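Local coordinates for protein terminal uridylyltransferase 1 (Trypanosoma brucei, PDB 5I49) that adds uridines from UTP to the 3' ends of guide RNAs, ribosomal RNAs and some mRNAs during mitochondrial RNA editing, using magnesium or manganese, at residues F107-S112 and D125-D130; G293-T298 and L359-S364. One frame throughout, in Å; residues are numbered along the deposited sequence.

Contact 1 of 2, residues F107-S112 and D125-D130; sequences FIFGSS and DFAVVD. With 2KH (5'-O-[(S)-hydroxy{[(S)-hydroxy(phosphonooxy)phosphoryl]amino}phosphoryl]uridine), chain C.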
loop_
_atom_site.group_PDB
_atom_site.type_symbol
_atom_site.label_atom_id
_atom_site.label_comp_id
_atom_site.label_asym_id
_atom_site.label_seq_id
_atom_site.Cartn_x
_atom_site.Cartn_y
_atom_site.Cartn_z
ATOM N N PHE A 107 -5.862 7.490 9.651
ATOM C CA PHE A 107 -5.739 7.857 8.244
ATOM C C PHE A 107 -5.530 6.553 7.498
ATOM O O PHE A 107 -4.732 5.726 7.934
ATOM C CB PHE A 107 -4.489 8.725 8.032
ATOM C CG PHE A 107 -4.497 10.047 8.787
ATOM C CD1 PHE A 107 -4.359 10.084 10.173
ATOM C CD2 PHE A 107 -4.593 11.250 8.099
ATOM C CE1 PHE A 107 -4.354 11.306 10.858
ATOM C CE2 PHE A 107 -4.578 12.478 8.773
ATOM C CZ PHE A 107 -4.461 12.504 10.153
ATOM N N ILE A 108 -6.223 6.347 6.380
ATOM C CA ILE A 108 -5.844 5.225 5.507
ATOM C C ILE A 108 -4.737 5.708 4.568
ATOM O O ILE A 108 -4.790 6.842 4.078
ATOM C CB ILE A 108 -7.044 4.700 4.702
ATOM C CG1 ILE A 108 -8.038 4.018 5.633
ATOM C CG2 ILE A 108 -6.585 3.703 3.622
ATOM C CD1 ILE A 108 -9.333 3.644 4.978
ATOM N N PHE A 109 -3.713 4.883 4.328
ATOM C CA PHE A 109 -2.761 5.196 3.254
ATOM C C PHE A 109 -2.495 3.951 2.410
ATOM O O PHE A 109 -3.144 2.920 2.606
ATOM C CB PHE A 109 -1.453 5.853 3.768
ATOM C CG PHE A 109 -0.590 4.953 4.639
ATOM C CD1 PHE A 109 -0.887 4.783 5.992
ATOM C CD2 PHE A 109 0.531 4.316 4.113
ATOM C CE1 PHE A 109 -0.091 3.975 6.805
ATOM C CE2 PHE A 109 1.336 3.496 4.913
ATOM C CZ PHE A 109 1.021 3.326 6.268
ATOM N N GLY A 110 -1.568 4.046 1.466
ATOM C CA GLY A 110 -1.241 2.884 0.662
ATOM C C GLY A 110 -2.092 2.804 -0.592
ATOM O O GLY A 110 -2.512 3.840 -1.119
ATOM N N SER A 111 -2.369 1.586 -1.055
ATOM C CA SER A 111 -2.960 1.393 -2.379
ATOM C C SER A 111 -4.355 1.987 -2.609
ATOM O O SER A 111 -4.634 2.448 -3.710
ATOM C CB SER A 111 -2.939 -0.089 -2.783
ATOM O OG SER A 111 -3.945 -0.814 -2.101
ATOM N N SER A 112 -5.233 1.985 -1.599
ATOM C CA SER A 112 -6.589 2.503 -1.791
ATOM C C SER A 112 -6.561 4.011 -1.993
ATOM O O SER A 112 -7.457 4.579 -2.631
ATOM C CB SER A 112 -7.519 2.130 -0.625
ATOM O OG SER A 112 -7.104 2.746 0.592
ATOM N N ASP A 125 -3.691 -0.122 4.934
ATOM C CA ASP A 125 -2.726 0.497 5.853
ATOM C C ASP A 125 -3.401 1.603 6.654
ATOM O O ASP A 125 -3.981 2.521 6.077
ATOM C CB ASP A 125 -1.544 1.096 5.068
ATOM C CG ASP A 125 -0.557 0.041 4.590
ATOM O OD1 ASP A 125 -0.086 -0.747 5.429
ATOM O OD2 ASP A 125 -0.239 0.013 3.379
ATOM N N PHE A 126 -3.343 1.521 7.983
ATOM C CA PHE A 126 -3.905 2.571 8.815
ATOM C C PHE A 126 -2.756 3.267 9.538
ATOM O O PHE A 126 -1.862 2.600 10.092
ATOM C CB PHE A 126 -4.829 1.996 9.887
ATOM C CG PHE A 126 -6.115 1.410 9.378
ATOM C CD1 PHE A 126 -7.069 2.207 8.741
ATOM C CD2 PHE A 126 -6.414 0.067 9.622
ATOM C CE1 PHE A 126 -8.278 1.662 8.316
ATOM C CE2 PHE A 126 -7.629 -0.480 9.206
ATOM C CZ PHE A 126 -8.556 0.315 8.551
ATOM N N ALA A 127 -2.772 4.595 9.538
ATOM C CA ALA A 127 -1.831 5.363 10.364
ATOM C C ALA A 127 -2.624 6.040 11.471
ATOM O O ALA A 127 -3.688 6.602 11.215
ATOM C CB ALA A 127 -1.115 6.397 9.538
ATOM N N VAL A 128 -2.106 5.995 12.697
ATOM C CA VAL A 128 -2.787 6.610 13.835
ATOM C C VAL A 128 -1.945 7.788 14.285
ATOM O O VAL A 128 -0.808 7.605 14.729
ATOM C CB VAL A 128 -2.925 5.608 14.994
ATOM C CG1 VAL A 128 -3.540 6.269 16.221
ATOM C CG2 VAL A 128 -3.764 4.407 14.554
ATOM N N VAL A 129 -2.489 8.994 14.152
ATOM C CA VAL A 129 -1.710 10.211 14.344
ATOM C C VAL A 129 -2.533 11.269 15.079
ATOM O O VAL A 129 -3.717 11.467 14.778
ATOM C CB VAL A 129 -1.219 10.803 12.989
ATOM C CG1 VAL A 129 -0.428 12.088 13.221
ATOM C CG2 VAL A 129 -0.360 9.792 12.213
ATOM N N ASP A 130 -1.893 11.917 16.055
ATOM C CA ASP A 130 -2.415 13.096 16.742
ATOM C C ASP A 130 -1.723 14.249 16.039
ATOM O O ASP A 130 -0.512 14.454 16.209
ATOM C CB ASP A 130 -2.028 13.027 18.237
ATOM C CG ASP A 130 -2.294 14.322 19.010
ATOM O OD1 ASP A 130 -2.587 15.380 18.412
ATOM O OD2 ASP A 130 -2.158 14.286 20.260
HETATM P PA 2KH C . 3.698 -1.048 -0.659
HETATM O O1A 2KH C . 3.473 -2.013 0.477
HETATM O O2A 2KH C . 5.149 -1.279 -1.317
HETATM N N3A 2KH C . 2.478 -1.106 -1.804
HETATM O "O5'" 2KH C . 3.716 0.413 -0.107
HETATM P PB 2KH C . 1.257 -2.216 -1.642
HETATM O O1B 2KH C . 0.110 -1.732 -2.532
HETATM O O2B 2KH C . 0.699 -2.341 -0.189
HETATM O O3B 2KH C . 1.661 -3.624 -2.288
HETATM P PG 2KH C . 2.265 -4.911 -1.581
HETATM O O1G 2KH C . 1.355 -6.079 -1.853
HETATM O O2G 2KH C . 2.421 -4.714 -0.103
HETATM O O3G 2KH C . 3.601 -5.160 -2.178
HETATM C "C5'" 2KH C . 2.542 0.960 0.527
HETATM C "C4'" 2KH C . 2.708 2.316 1.044
HETATM O "O4'" 2KH C . 3.746 2.297 2.025
HETATM C "C1'" 2KH C . 4.538 3.463 1.860
HETATM C "C2'" 2KH C . 3.873 4.239 0.791
HETATM O "O2'" 2KH C . 2.907 5.103 1.326
HETATM C "C3'" 2KH C . 3.209 3.248 -0.009
HETATM O "O3'" 2KH C . 2.170 3.815 -0.754
HETATM N N1 2KH C . 5.881 3.120 1.562
HETATM C C6 2KH C . 6.199 1.882 1.087
HETATM C C2 2KH C . 6.862 4.026 1.769
HETATM O O2 2KH C . 6.585 5.150 2.207
HETATM N N3 2KH C . 8.145 3.743 1.499
HETATM C C4 2KH C . 8.516 2.538 1.018
HETATM O O4 2KH C . 9.885 2.263 0.744
HETATM C C5 2KH C . 7.535 1.566 0.794
HETATM O O HOH W 1 -1.168 -0.495 0.542
#

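Contact 2 of 2, residues G293-T298 and L359-S364; sequences GIRNST and LEIPES. With 2KH (5'-O-[(S)-hydroxy{[(S)-hydroxy(phosphonooxy)phosphoryl]amino}phosphoryl]uridine), chain C.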
loop_
_atom_site.group_PDB
_atom_site.type_symbol
_atom_site.label_atom_id
_atom_site.label_comp_id
_atom_site.label_asym_id
_atom_site.label_seq_id
_atom_site.Cartn_x
_atom_site.Cartn_y
_atom_site.Cartn_z
ATOM N N GLY A 293 3.745 7.440 5.288
ATOM C CA GLY A 293 3.097 6.867 4.110
ATOM C C GLY A 293 1.972 7.717 3.564
ATOM O O GLY A 293 1.518 7.513 2.433
ATOM N N ILE A 294 1.496 8.667 4.359
ATOM C CA ILE A 294 0.362 9.487 3.937
ATOM C C ILE A 294 0.762 10.417 2.801
ATOM O O ILE A 294 0.090 10.466 1.751
ATOM C CB ILE A 294 -0.217 10.293 5.116
ATOM C CG1 ILE A 294 -0.796 9.348 6.172
ATOM C CG2 ILE A 294 -1.312 11.246 4.627
ATOM C CD1 ILE A 294 -1.053 10.037 7.533
ATOM N N ARG A 295 1.867 11.138 2.985
ATOM C CA ARG A 295 2.322 12.093 1.983
ATOM C C ARG A 295 2.694 11.353 0.695
ATOM O O ARG A 295 2.297 11.780 -0.402
ATOM C CB ARG A 295 3.523 12.879 2.513
ATOM C CG ARG A 295 3.829 14.146 1.741
ATOM C CD ARG A 295 4.965 14.924 2.391
ATOM N NE ARG A 295 5.129 16.239 1.788
ATOM C CZ ARG A 295 6.204 17.003 1.957
ATOM N NH1 ARG A 295 7.214 16.575 2.703
ATOM N NH2 ARG A 295 6.269 18.187 1.372
ATOM N N ASN A 296 3.452 10.264 0.862
ATOM C CA ASN A 296 3.796 9.295 -0.205
ATOM C C ASN A 296 2.602 8.935 -1.078
ATOM O O ASN A 296 2.601 9.095 -2.323
ATOM C CB ASN A 296 4.286 7.966 0.432
ATOM C CG ASN A 296 5.744 8.004 0.816
ATOM O OD1 ASN A 296 6.528 8.726 0.224
ATOM N ND2 ASN A 296 6.114 7.220 1.809
ATOM N N SER A 297 1.598 8.388 -0.410
ATOM C CA SER A 297 0.424 7.866 -1.094
ATOM C C SER A 297 -0.322 8.979 -1.812
ATOM O O SER A 297 -0.895 8.751 -2.876
ATOM C CB SER A 297 -0.489 7.161 -0.093
ATOM O OG SER A 297 0.181 6.077 0.527
ATOM N N THR A 298 -0.337 10.174 -1.229
ATOM C CA THR A 298 -1.046 11.304 -1.832
ATOM C C THR A 298 -0.330 11.774 -3.096
ATOM O O THR A 298 -0.963 12.126 -4.088
ATOM C CB THR A 298 -1.197 12.455 -0.834
ATOM O OG1 THR A 298 -1.851 11.961 0.341
ATOM C CG2 THR A 298 -2.019 13.576 -1.437
ATOM N N LEU A 359 7.055 18.700 -3.209
ATOM C CA LEU A 359 6.807 19.712 -2.182
ATOM C C LEU A 359 5.403 20.326 -2.267
ATOM O O LEU A 359 4.959 20.996 -1.332
ATOM C CB LEU A 359 7.884 20.807 -2.226
ATOM C CG LEU A 359 9.335 20.318 -2.098
ATOM C CD1 LEU A 359 10.321 21.478 -2.028
ATOM C CD2 LEU A 359 9.513 19.403 -0.896
ATOM N N GLU A 360 4.706 20.091 -3.378
ATOM C CA GLU A 360 3.335 20.577 -3.545
ATOM C C GLU A 360 2.373 19.835 -2.631
ATOM O O GLU A 360 1.262 20.296 -2.384
ATOM C CB GLU A 360 2.858 20.395 -4.989
ATOM C CG GLU A 360 3.595 21.218 -6.032
ATOM C CD GLU A 360 3.134 20.898 -7.444
ATOM O OE1 GLU A 360 1.907 20.909 -7.690
ATOM O OE2 GLU A 360 3.999 20.625 -8.302
ATOM N N ILE A 361 2.782 18.660 -2.169
ATOM C CA ILE A 361 1.981 17.897 -1.226
ATOM C C ILE A 361 2.473 18.270 0.168
ATOM O O ILE A 361 3.616 17.979 0.506
ATOM C CB ILE A 361 2.175 16.385 -1.412
ATOM C CG1 ILE A 361 2.075 15.999 -2.889
ATOM C CG2 ILE A 361 1.156 15.611 -0.582
ATOM C CD1 ILE A 361 0.728 16.288 -3.506
ATOM N N PRO A 362 1.605 18.896 0.986
ATOM C CA PRO A 362 1.986 19.404 2.313
ATOM C C PRO A 362 2.503 18.292 3.211
ATOM O O PRO A 362 1.974 17.187 3.166
ATOM C CB PRO A 362 0.658 19.922 2.884
ATOM C CG PRO A 362 -0.233 20.113 1.702
ATOM C CD PRO A 362 0.165 19.059 0.725
ATOM N N GLU A 363 3.516 18.575 4.023
ATOM C CA GLU A 363 3.953 17.628 5.042
ATOM C C GLU A 363 2.953 17.656 6.195
ATOM O O GLU A 363 2.647 16.626 6.809
ATOM C CB GLU A 363 5.343 18.017 5.545
ATOM C CG GLU A 363 5.930 17.087 6.592
ATOM C CD GLU A 363 7.362 17.442 6.917
ATOM O OE1 GLU A 363 7.757 18.595 6.636
ATOM O OE2 GLU A 363 8.089 16.570 7.437
ATOM N N SER A 364 2.423 18.841 6.469
ATOM C CA SER A 364 1.510 19.016 7.593
ATOM C C SER A 364 0.147 18.420 7.286
ATOM O O SER A 364 -0.362 18.554 6.165
ATOM C CB SER A 364 1.352 20.498 7.917
ATOM O OG SER A 364 0.294 20.704 8.837
HETATM P PA 2KH C . 3.698 -1.048 -0.659
HETATM O O1A 2KH C . 3.473 -2.013 0.477
HETATM O O2A 2KH C . 5.149 -1.279 -1.317
HETATM N N3A 2KH C . 2.478 -1.106 -1.804
HETATM O "O5'" 2KH C . 3.716 0.413 -0.107
HETATM P PB 2KH C . 1.257 -2.216 -1.642
HETATM O O1B 2KH C . 0.110 -1.732 -2.532
HETATM O O2B 2KH C . 0.699 -2.341 -0.189
HETATM O O3B 2KH C . 1.661 -3.624 -2.288
HETATM P PG 2KH C . 2.265 -4.911 -1.581
HETATM O O1G 2KH C . 1.355 -6.079 -1.853
HETATM O O2G 2KH C . 2.421 -4.714 -0.103
HETATM O O3G 2KH C . 3.601 -5.160 -2.178
HETATM C "C5'" 2KH C . 2.542 0.960 0.527
HETATM C "C4'" 2KH C . 2.708 2.316 1.044
HETATM O "O4'" 2KH C . 3.746 2.297 2.025
HETATM C "C1'" 2KH C . 4.538 3.463 1.860
HETATM C "C2'" 2KH C . 3.873 4.239 0.791
HETATM O "O2'" 2KH C . 2.907 5.103 1.326
HETATM C "C3'" 2KH C . 3.209 3.248 -0.009
HETATM O "O3'" 2KH C . 2.170 3.815 -0.754
HETATM N N1 2KH C . 5.881 3.120 1.562
HETATM C C6 2KH C . 6.199 1.882 1.087
HETATM C C2 2KH C . 6.862 4.026 1.769
HETATM O O2 2KH C . 6.585 5.150 2.207
HETATM N N3 2KH C . 8.145 3.743 1.499
HETATM C C4 2KH C . 8.516 2.538 1.018
HETATM O O4 2KH C . 9.885 2.263 0.744
HETATM C C5 2KH C . 7.535 1.566 0.794
#

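Contact 1 of 2, residues F107-S112 and D125-D130
Phe107 and Ala127 form a hydrogen-bonded antiparallel pair across two strands of the palm sheet, each backbone N reaching the other's O at 2.8 Å (Phe107 N to Ala127 O, Ala127 N to Phe107 O). At the next, non-hydrogen-bonded pair, the Ile108 and Phe126 side chains run side by side on one face, Ile108 CG1 lying 3.6 Å from Phe126 CE1. Phe107, Phe109, Asp125 and Ala127 occupy the other. There the Phe107 ring turns its edge to Ala127 O, and its CE1 meets Val129 CB at 3.8 Å, the two side chains crossing at about a right angle.

Phe109 makes the contact with the metal-site aspartate. With CG between the backbone N and the carbonyl carbon (chi1 66°), its ring swings across to the partner strand and lies under Asp125: Asp125 CB sits 3.5 Å from the ring centroid, 9° off the normal, a CH-pi contact with ring and carboxylate planes 14° apart. CE1 of Phe109 also touches Ala127 CB at 3.8 Å.

Beyond the strand, Gly110 occupies the N-cap position of the helix that starts at Ser111. A water accepts from Ser111 N and lies 3.0 Å from Asp125 OD2 and 2.7 Å from O2B of the UTP analogue. Asp125, by similarity a catalytic metal ligand, lies close to a bound magnesium ion and to Asp286. The Phe109 face under CB probably limits how the carboxylate can move beside the metal site, while the water links it to the beta-phosphate.

Contact 2 of 2, residues G293-T298 and L359-S364
The nearest CA pair, Arg295 on the helix and Glu363 in the loop, is 6.5 Å apart, and no backbone hydrogen bond joins the two segments, so side chains carry the contact. Arg295 has CG anti to the backbone N (chi1 -163°) and an extended chain, which takes its guanidinium beyond the helix surface to the loop. There it grips a single acceptor side-on: Ile361 O receives NE of Arg295 at 2.6 Å and NH2 of Arg295 at 2.8 Å, and the oxygen lies in the guanidinium plane. Both bonds are bent, at 147° and 136°, as expected when two neighbouring N-H groups converge on one atom.

Glu363 N lies over one guanidinium face, toward its rim, and Glu363 CB comes within 3.7 Å of Arg295 NH1. The carboxylate itself stays more distant and out of the guanidinium plane, where its charge may nevertheless help balance that of the arginine. Ile361 supplies the apolar half: its CG2 fits against Arg295 CG at 3.8 Å and Thr298 CG2 at 3.9 Å. Thr298 OG1 turns back to Ile294 O instead, 2.8 Å away.

Residues 293-298 belong to helix 292-304, whose Gly293 to Ser297 bind UTP; Ile361 also rests on Leu299 and Lys302 of this helix and on Tyr469 of the proposed nucleotide recognition motif. Ile294 and Ser297 pack on strand 105-109, while residues 359-364 lie in the loop between helices 336-349 and 385-409.

How the contacts relate
Contact 1 is buried in the palm sheet, whereas contact 2 lies at the surface, where a loop meets helix 292-304; their centres are about 12 Å apart. They share no secondary-structure element, yet touch directly: Gly110 N lies 2.8 Å from Ser297 OG, a probable hydrogen bond, and Phe107 CG packs 3.7 Å from Ile294 CD1. Paired backbone bonds and aromatic packing build contact 1, while an arginine bound to one carbonyl, with a small apolar patch, builds contact 2. Both border the UTP analogue: Phe109 to Ser111 and Asp125 lie beside its ribose and phosphates, and 293-298 meets its ribose, with 359-364 on the helix's outer flank.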